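Local coordinates for hypothetical protein Atu2648 (Agrobacterium tumefaciens str. C58, PDB 1ZCE) that is of unknown function but is built around an EVE domain related to ASCH and PUA domains, which suggests a role in binding nucleic acid, at residues A[92-98]-A[133-139]; A[14-19]-A[51-55]. One frame throughout, in Å; residues are numbered along the deposited sequence.

Interaction 1: A[92-98]-A[133-139]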
ATOM      1  N   CYS A  92      -0.806   3.297 -11.308  1.00  6.54           N
ATOM      2  CA  CYS A  92       0.298   3.821 -12.105  1.00  7.98           C
ATOM      3  C   CYS A  92       1.629   3.595 -11.400  1.00  7.29           C
ATOM      4  O   CYS A  92       1.674   3.368 -10.193  1.00  7.01           O
ATOM      5  CB  CYS A  92       0.106   5.319 -12.364  1.00  8.72           C
ATOM      6  SG  CYS A  92       0.184   6.358 -10.880  1.00 10.13           S
ATOM      7  N   ASP A  93       2.715   3.646 -12.161  1.00  8.59           N
ATOM      8  CA  ASP A  93       4.036   3.468 -11.580  1.00  9.04           C
ATOM      9  C   ASP A  93       4.430   4.771 -10.911  1.00  8.19           C
ATOM     10  O   ASP A  93       3.840   5.820 -11.173  1.00  8.16           O
ATOM     11  CB  ASP A  93       5.074   3.168 -12.667  1.00 12.33           C
ATOM     12  CG  ASP A  93       4.682   2.009 -13.551  1.00 16.86           C
ATOM     13  OD1 ASP A  93       4.429   0.913 -13.016  1.00 18.69           O
ATOM     14  OD2 ASP A  93       4.635   2.194 -14.784  1.00 22.15           O
HETATM   15  N   MSE A  94       5.404   4.698 -10.019  1.00  8.10           N
HETATM   16  CA  MSE A  94       5.919   5.901  -9.394  1.00  7.72           C
HETATM   17  C   MSE A  94       7.057   6.217 -10.362  1.00  8.15           C
HETATM   18  O   MSE A  94       7.997   5.436 -10.482  1.00  8.90           O
HETATM   19  CB  MSE A  94       6.476   5.605  -8.003  1.00  7.62           C
HETATM   20  CG  MSE A  94       7.010   6.839  -7.283  1.00  9.21           C
HETATM   21 SE   MSE A  94       5.649   8.169  -6.959  1.00 13.83          SE
HETATM   22  CE  MSE A  94       4.893   7.393  -5.366  1.00 10.41           C
ATOM     23  N   PRO A  95       6.970   7.344 -11.092  1.00  8.94           N
ATOM     24  CA  PRO A  95       8.001   7.745 -12.058  1.00 10.37           C
ATOM     25  C   PRO A  95       9.426   7.485 -11.580  1.00 10.61           C
ATOM     26  O   PRO A  95      10.219   6.848 -12.276  1.00 12.71           O
ATOM     27  CB  PRO A  95       7.704   9.221 -12.269  1.00 11.19           C
ATOM     28  CG  PRO A  95       6.208   9.241 -12.219  1.00 11.27           C
ATOM     29  CD  PRO A  95       5.905   8.362 -11.018  1.00 10.19           C
ATOM     30  N   GLN A  96       9.750   7.997 -10.398  1.00  9.87           N
ATOM     31  CA  GLN A  96      11.064   7.794  -9.804  1.00  9.53           C
ATOM     32  C   GLN A  96      10.830   7.171  -8.433  1.00  9.08           C
ATOM     33  O   GLN A  96      10.557   7.874  -7.460  1.00  9.71           O
ATOM     34  CB  GLN A  96      11.816   9.124  -9.654  1.00 10.96           C
ATOM     35  CG  GLN A  96      12.229   9.775 -10.968  1.00 12.80           C
ATOM     36  CD  GLN A  96      11.086  10.482 -11.663  1.00 14.04           C
ATOM     37  OE1 GLN A  96      10.462  11.379 -11.096  1.00 16.64           O
ATOM     38  NE2 GLN A  96      10.809  10.087 -12.901  1.00 17.92           N
ATOM     39  N   PRO A  97      10.912   5.835  -8.345  1.00  8.72           N
ATOM     40  CA  PRO A  97      10.703   5.123  -7.081  1.00  8.67           C
ATOM     41  C   PRO A  97      11.399   5.813  -5.909  1.00  8.80           C
ATOM     42  O   PRO A  97      12.564   6.195  -6.004  1.00  9.69           O
ATOM     43  CB  PRO A  97      11.253   3.734  -7.383  1.00  8.25           C
ATOM     44  CG  PRO A  97      10.851   3.551  -8.819  1.00  9.16           C
ATOM     45  CD  PRO A  97      11.243   4.891  -9.427  1.00  8.86           C
ATOM     46  N   VAL A  98      10.672   5.963  -4.807  1.00  7.60           N
ATOM     47  CA  VAL A  98      11.179   6.639  -3.618  1.00  7.19           C
ATOM     48  C   VAL A  98      11.759   5.665  -2.596  1.00  7.06           C
ATOM     49  O   VAL A  98      11.043   4.837  -2.031  1.00  7.52           O
ATOM     50  CB  VAL A  98      10.053   7.467  -2.960  1.00  6.36           C
ATOM     51  CG1 VAL A  98      10.600   8.268  -1.798  1.00  8.25           C
ATOM     52  CG2 VAL A  98       9.410   8.381  -3.996  1.00  8.09           C
ATOM     53  N   VAL A 133       5.476  12.157  -0.737  1.00  4.60           N
ATOM     54  CA  VAL A 133       6.156  11.010  -1.328  1.00  4.34           C
ATOM     55  C   VAL A 133       5.906  11.020  -2.837  1.00  4.19           C
ATOM     56  O   VAL A 133       6.816  10.748  -3.621  1.00  4.92           O
ATOM     57  CB  VAL A 133       5.667   9.676  -0.698  1.00  3.98           C
ATOM     58  CG1 VAL A 133       6.198   8.481  -1.483  1.00  5.64           C
ATOM     59  CG2 VAL A 133       6.156   9.589   0.747  1.00  6.29           C
ATOM     60  N   CYS A 134       4.682  11.341  -3.248  1.00  3.61           N
ATOM     61  CA  CYS A 134       4.379  11.400  -4.675  1.00  5.02           C
ATOM     62  C   CYS A 134       5.245  12.447  -5.376  1.00  5.68           C
ATOM     63  O   CYS A 134       5.789  12.181  -6.452  1.00  5.80           O
ATOM     64  CB  CYS A 134       2.894  11.698  -4.905  1.00  5.12           C
ATOM     65  SG  CYS A 134       1.823  10.253  -4.683  1.00  6.19           S
ATOM     66  N   ARG A 135       5.378  13.630  -4.775  1.00  6.10           N
ATOM     67  CA  ARG A 135       6.214  14.680  -5.363  1.00  7.83           C
ATOM     68  C   ARG A 135       7.653  14.190  -5.495  1.00  7.03           C
ATOM     69  O   ARG A 135       8.297  14.383  -6.527  1.00  8.71           O
ATOM     70  CB  ARG A 135       6.201  15.948  -4.502  1.00 11.81           C
ATOM     71  CG  ARG A 135       5.054  16.905  -4.768  1.00 14.98           C
ATOM     72  CD  ARG A 135       5.286  18.211  -4.019  1.00 15.60           C
ATOM     73  NE  ARG A 135       5.211  18.028  -2.574  1.00 16.44           N
ATOM     74  CZ  ARG A 135       4.076  18.035  -1.883  1.00 13.67           C
ATOM     75  NH1 ARG A 135       4.098  17.856  -0.574  1.00 14.86           N
ATOM     76  NH2 ARG A 135       2.921  18.245  -2.500  1.00 14.50           N
HETATM   77  N   MSE A 136       8.160  13.567  -4.437  1.00  6.30           N
HETATM   78  CA  MSE A 136       9.518  13.042  -4.446  1.00  6.63           C
HETATM   79  C   MSE A 136       9.650  12.030  -5.574  1.00  7.25           C
HETATM   80  O   MSE A 136      10.711  11.906  -6.184  1.00  8.77           O
HETATM   81  CB  MSE A 136       9.830  12.353  -3.119  1.00  6.81           C
HETATM   82  CG  MSE A 136       9.866  13.280  -1.917  1.00  7.97           C
HETATM   83 SE   MSE A 136       9.916  12.269  -0.277  1.00 13.24          SE
HETATM   84  CE  MSE A 136      11.743  11.658  -0.362  1.00 10.29           C
ATOM     85  N   GLY A 137       8.560  11.316  -5.841  1.00  6.41           N
ATOM     86  CA  GLY A 137       8.556  10.302  -6.878  1.00  8.07           C
ATOM     87  C   GLY A 137       8.190  10.783  -8.268  1.00  8.22           C
ATOM     88  O   GLY A 137       8.025   9.968  -9.176  1.00  9.21           O
ATOM     89  N   GLY A 138       8.048  12.095  -8.438  1.00  8.97           N
ATOM     90  CA  GLY A 138       7.726  12.640  -9.746  1.00  9.89           C
ATOM     91  C   GLY A 138       6.257  12.792 -10.098  1.00 10.06           C
ATOM     92  O   GLY A 138       5.920  12.978 -11.270  1.00 11.02           O
ATOM     93  N   LEU A 139       5.377  12.716  -9.104  1.00  9.84           N
ATOM     94  CA  LEU A 139       3.943  12.860  -9.347  1.00  9.10           C
ATOM     95  C   LEU A 139       3.361  14.107  -8.690  1.00  9.98           C
ATOM     96  O   LEU A 139       3.059  14.106  -7.494  1.00  9.90           O
ATOM     97  CB  LEU A 139       3.185  11.631  -8.847  1.00 10.35           C
ATOM     98  CG  LEU A 139       3.302  10.354  -9.679  1.00 11.30           C
ATOM     99  CD1 LEU A 139       2.470   9.259  -9.034  1.00 11.46           C
ATOM    100  CD2 LEU A 139       2.819  10.615 -11.105  1.00 12.68           C
TER
HETATM  101  O   HOH W   1      12.541   9.474  -5.956  1.00 14.58           O
HETATM  102  O   HOH W   2      11.460  12.768  -8.809  1.00 17.50           O
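Q96 and G137 bring the two backbones closest, their CA atoms 4.6 Å apart, where strand 84-99 turns a corner at P95 and Q96 and helix 127-136 comes to its end. A Schellman motif closes that helix, with G138 at positive phi as its C-prime residue, and the carbonyl of G137 is turned to the corner. Q96 N donates to G137 O over 2.9 Å, fairly straight at 164° but from above the carbonyl plane. P95 lies against the same oxygen, with its CB 3.2 Å from G137 O, and its ring crosses the L139 side chain at about a right angle, P95 CD to L139 CG 3.5 Å. Selenomethionine M94 bends at chi2 and chi3, which lays SE against G137 CA at 3.6 Å and brings CE near V133 and C134. With CG1 anti to the backbone N (chi1 -175°), V98 sends CG2 to V133 O at 3.5 Å and CG1 to the methyl of selenomethionine M136. One water bridges Q96 OE1 and M136 O; a second lies between Q96 O and M136 O, its bonding less certain. G137 O thus takes one direct bond and M136 O at least one water, while M94 and V98 bury apolar atoms.

Interaction 2: A[14-19]-A[51-55]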
ATOM      1  N   TRP A  14       5.853 -11.265  -4.267  1.00  9.32           N
ATOM      2  CA  TRP A  14       4.882 -10.552  -5.083  1.00  8.57           C
ATOM      3  C   TRP A  14       5.436  -9.177  -5.432  1.00  8.58           C
ATOM      4  O   TRP A  14       5.440  -8.261  -4.605  1.00  8.46           O
ATOM      5  CB  TRP A  14       3.563 -10.422  -4.320  1.00  7.29           C
ATOM      6  CG  TRP A  14       2.460  -9.882  -5.165  1.00  6.48           C
ATOM      7  CD1 TRP A  14       1.888  -8.647  -5.078  1.00  7.26           C
ATOM      8  CD2 TRP A  14       1.808 -10.553  -6.251  1.00  6.93           C
ATOM      9  NE1 TRP A  14       0.922  -8.505  -6.042  1.00  6.22           N
ATOM     10  CE2 TRP A  14       0.851  -9.660  -6.777  1.00  7.02           C
ATOM     11  CE3 TRP A  14       1.943 -11.822  -6.831  1.00  8.79           C
ATOM     12  CZ2 TRP A  14       0.026  -9.997  -7.861  1.00  6.70           C
ATOM     13  CZ3 TRP A  14       1.125 -12.157  -7.905  1.00  8.25           C
ATOM     14  CH2 TRP A  14       0.179 -11.248  -8.409  1.00  8.46           C
ATOM     15  N   SER A  15       5.904  -9.041  -6.666  1.00  8.18           N
ATOM     16  CA  SER A  15       6.497  -7.792  -7.123  1.00  8.34           C
ATOM     17  C   SER A  15       5.501  -6.857  -7.784  1.00  7.48           C
ATOM     18  O   SER A  15       4.395  -7.252  -8.162  1.00  7.05           O
ATOM     19  CB  SER A  15       7.613  -8.080  -8.124  1.00  9.47           C
ATOM     20  OG  SER A  15       7.057  -8.583  -9.325  1.00 10.79           O
ATOM     21  N   TRP A  16       5.927  -5.610  -7.934  1.00  6.60           N
ATOM     22  CA  TRP A  16       5.126  -4.584  -8.572  1.00  7.28           C
ATOM     23  C   TRP A  16       4.794  -5.022 -10.002  1.00  7.13           C
ATOM     24  O   TRP A  16       3.687  -4.798 -10.485  1.00  7.55           O
ATOM     25  CB  TRP A  16       5.904  -3.265  -8.570  1.00  5.91           C
ATOM     26  CG  TRP A  16       5.267  -2.160  -9.343  1.00  6.47           C
ATOM     27  CD1 TRP A  16       5.847  -1.432 -10.338  1.00  7.09           C
ATOM     28  CD2 TRP A  16       3.940  -1.645  -9.187  1.00  6.13           C
ATOM     29  NE1 TRP A  16       4.968  -0.495 -10.815  1.00  7.27           N
ATOM     30  CE2 TRP A  16       3.786  -0.602 -10.126  1.00  5.91           C
ATOM     31  CE3 TRP A  16       2.863  -1.962  -8.345  1.00  7.04           C
ATOM     32  CZ2 TRP A  16       2.603   0.130 -10.252  1.00  7.50           C
ATOM     33  CZ3 TRP A  16       1.682  -1.232  -8.471  1.00  6.86           C
ATOM     34  CH2 TRP A  16       1.564  -0.200  -9.419  1.00  6.57           C
ATOM     35  N   GLU A  17       5.752  -5.653 -10.676  1.00  8.64           N
ATOM     36  CA  GLU A  17       5.517  -6.115 -12.039  1.00  9.23           C
ATOM     37  C   GLU A  17       4.382  -7.135 -12.052  1.00  9.00           C
ATOM     38  O   GLU A  17       3.517  -7.097 -12.925  1.00  8.33           O
ATOM     39  CB  GLU A  17       6.791  -6.732 -12.621  1.00 11.99           C
ATOM     40  CG  GLU A  17       7.903  -5.726 -12.893  1.00 17.47           C
ATOM     41  CD  GLU A  17       7.592  -4.796 -14.053  1.00 19.67           C
ATOM     42  OE1 GLU A  17       8.381  -3.856 -14.290  1.00 22.94           O
ATOM     43  OE2 GLU A  17       6.564  -5.004 -14.732  1.00 22.50           O
HETATM   44  N   MSE A  18       4.378  -8.041 -11.077  1.00  7.96           N
HETATM   45  CA  MSE A  18       3.326  -9.046 -10.996  1.00  8.37           C
HETATM   46  C   MSE A  18       1.988  -8.374 -10.697  1.00  6.94           C
HETATM   47  O   MSE A  18       0.947  -8.777 -11.221  1.00  7.71           O
HETATM   48  CB  MSE A  18       3.652 -10.070  -9.910  1.00 10.10           C
HETATM   49  CG  MSE A  18       4.893 -10.900 -10.208  1.00 11.49           C
HETATM   50 SE   MSE A  18       5.409 -12.021  -8.723  1.00 20.50          SE
HETATM   51  CE  MSE A  18       4.580 -13.666  -9.280  1.00 19.18           C
ATOM     52  N   GLN A  19       2.022  -7.347  -9.853  1.00  6.31           N
ATOM     53  CA  GLN A  19       0.813  -6.618  -9.505  1.00  6.30           C
ATOM     54  C   GLN A  19       0.230  -5.973 -10.764  1.00  5.96           C
ATOM     55  O   GLN A  19      -0.963  -6.096 -11.033  1.00  6.56           O
ATOM     56  CB  GLN A  19       1.126  -5.552  -8.447  1.00  5.56           C
ATOM     57  CG  GLN A  19      -0.090  -4.768  -7.980  1.00  6.30           C
ATOM     58  CD  GLN A  19      -1.138  -5.654  -7.332  1.00  6.56           C
ATOM     59  OE1 GLN A  19      -0.858  -6.350  -6.360  1.00  5.51           O
ATOM     60  NE2 GLN A  19      -2.353  -5.631  -7.873  1.00  8.94           N
ATOM     61  N   PHE A  51       0.302   3.278  -1.567  1.00  3.98           N
ATOM     62  CA  PHE A  51       1.622   2.981  -2.104  1.00  3.58           C
ATOM     63  C   PHE A  51       1.922   1.498  -2.087  1.00  2.69           C
ATOM     64  O   PHE A  51       1.554   0.788  -1.150  1.00  4.11           O
ATOM     65  CB  PHE A  51       2.713   3.685  -1.294  1.00  4.01           C
ATOM     66  CG  PHE A  51       2.680   5.182  -1.388  1.00  3.03           C
ATOM     67  CD1 PHE A  51       2.564   5.815  -2.621  1.00  4.40           C
ATOM     68  CD2 PHE A  51       2.813   5.960  -0.247  1.00  3.71           C
ATOM     69  CE1 PHE A  51       2.585   7.205  -2.717  1.00  4.04           C
ATOM     70  CE2 PHE A  51       2.836   7.347  -0.332  1.00  3.94           C
ATOM     71  CZ  PHE A  51       2.722   7.972  -1.571  1.00  4.48           C
ATOM     72  N   PHE A  52       2.571   1.034  -3.147  1.00  4.37           N
ATOM     73  CA  PHE A  52       3.002  -0.351  -3.237  1.00  4.36           C
ATOM     74  C   PHE A  52       4.493  -0.197  -2.916  1.00  3.99           C
ATOM     75  O   PHE A  52       5.243   0.439  -3.664  1.00  4.95           O
ATOM     76  CB  PHE A  52       2.777  -0.898  -4.649  1.00  4.54           C
ATOM     77  CG  PHE A  52       2.982  -2.389  -4.776  1.00  3.85           C
ATOM     78  CD1 PHE A  52       4.261  -2.927  -4.916  1.00  5.47           C
ATOM     79  CD2 PHE A  52       1.891  -3.258  -4.777  1.00  4.15           C
ATOM     80  CE1 PHE A  52       4.448  -4.307  -5.067  1.00  5.71           C
ATOM     81  CE2 PHE A  52       2.068  -4.642  -4.926  1.00  6.20           C
ATOM     82  CZ  PHE A  52       3.345  -5.165  -5.069  1.00  5.22           C
ATOM     83  N   TYR A  53       4.898  -0.761  -1.784  1.00  3.76           N
ATOM     84  CA  TYR A  53       6.263  -0.658  -1.290  1.00  4.44           C
ATOM     85  C   TYR A  53       6.955  -2.002  -1.247  1.00  4.49           C
ATOM     86  O   TYR A  53       6.431  -2.953  -0.666  1.00  4.66           O
ATOM     87  CB  TYR A  53       6.236  -0.041   0.114  1.00  4.56           C
ATOM     88  CG  TYR A  53       7.568   0.008   0.826  1.00  5.39           C
ATOM     89  CD1 TYR A  53       7.962  -1.013   1.692  1.00  5.93           C
ATOM     90  CD2 TYR A  53       8.429   1.087   0.649  1.00  5.24           C
ATOM     91  CE1 TYR A  53       9.185  -0.958   2.366  1.00  5.96           C
ATOM     92  CE2 TYR A  53       9.649   1.150   1.315  1.00  6.94           C
ATOM     93  CZ  TYR A  53      10.019   0.127   2.170  1.00  5.52           C
ATOM     94  OH  TYR A  53      11.230   0.203   2.815  1.00  7.59           O
ATOM     95  N   HIS A  54       8.124  -2.085  -1.875  1.00  4.41           N
ATOM     96  CA  HIS A  54       8.886  -3.325  -1.867  1.00  4.97           C
ATOM     97  C   HIS A  54       9.636  -3.434  -0.545  1.00  5.28           C
ATOM     98  O   HIS A  54      10.504  -2.616  -0.236  1.00  5.38           O
ATOM     99  CB  HIS A  54       9.866  -3.364  -3.041  1.00  5.72           C
ATOM    100  CG  HIS A  54       9.248  -3.810  -4.329  1.00  5.71           C
ATOM    101  ND1 HIS A  54       9.880  -3.664  -5.546  1.00  7.77           N
ATOM    102  CD2 HIS A  54       8.068  -4.421  -4.592  1.00  6.68           C
ATOM    103  CE1 HIS A  54       9.117  -4.166  -6.500  1.00  8.15           C
ATOM    104  NE2 HIS A  54       8.012  -4.633  -5.948  1.00  8.04           N
ATOM    105  N   SER A  55       9.281  -4.447   0.236  1.00  6.26           N
ATOM    106  CA  SER A  55       9.893  -4.674   1.536  1.00  5.72           C
ATOM    107  C   SER A  55      10.861  -5.850   1.485  1.00  5.59           C
ATOM    108  O   SER A  55      10.786  -6.693   0.588  1.00  5.80           O
ATOM    109  CB  SER A  55       8.809  -4.924   2.585  1.00  6.84           C
ATOM    110  OG  SER A  55       7.996  -6.013   2.200  1.00  8.64           O
TER
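W14 meets F52 rim to rim: CD1 of the indole lies 3.8 Å from F52 CZ, in the plane of the phenyl ring, and the two ring planes are well inclined to each other. The indole is held in turn by Q19, since W14 NE1 donates to Q19 OE1 at 2.8 Å and an almost straight 172°; the amide oxygen sits in the indole plane, although the N-H reaches it from above the carbonyl plane. At S15 the chain enters helix 16-22. S15 OG, lying between its own backbone N and carbonyl carbon (chi1 69°), accepts from M18 N and caps the first turn. As a first-turn amide, W16 N has no helical carbonyl to reach, and it gives its hydrogen to H54 NE2, 3.0 Å away, in the plane of the imidazole. NE2 is therefore an acceptor here, which would put any proton of a neutral H54 on ND1.

The arrangement is an aromatic cluster of W14, W16 and F52, through which the short helix packs on strand 49-54 of the central mixed sheet in this PUA-related fold. W16 lays CE3 over one face of F52, 3.6 Å from F52 CG, with the planes inclined at 51°; its indole nitrogen is turned to D93 on strand 84-99. One turn on, Q19 brings CG and OE1 each to 3.7 Å from F52 CE2. Its chain bends at chi2, which lets the same oxygen serve W14 NE1 while CB and CG rest against CE2 of the F52 ring, the two side chains crossing at a slant, and W29 touches both Q19 and F52.

From the N terminus, the chain leaves strand 4-9, forms helix 16-22 and comes back through strand 49-54, where interaction 2 closes a loop of 31 residues. Interaction 1 follows in series: after strand 84-99 has turned its corner, 34 residues, nearly half of them helical, lead to the end of helix 127-136, where interaction 1 closes the second loop. The two loops neither nest nor cross, and their centres lie 14 Å apart. They still touch directly. W16 NE1 probably hydrogen-bonds D93 OD1 over 2.7 Å, and F51 packs on M94 and V133. Both reach the same mixed sheet, one bringing helix 16-22 to it and the other helix 127-136.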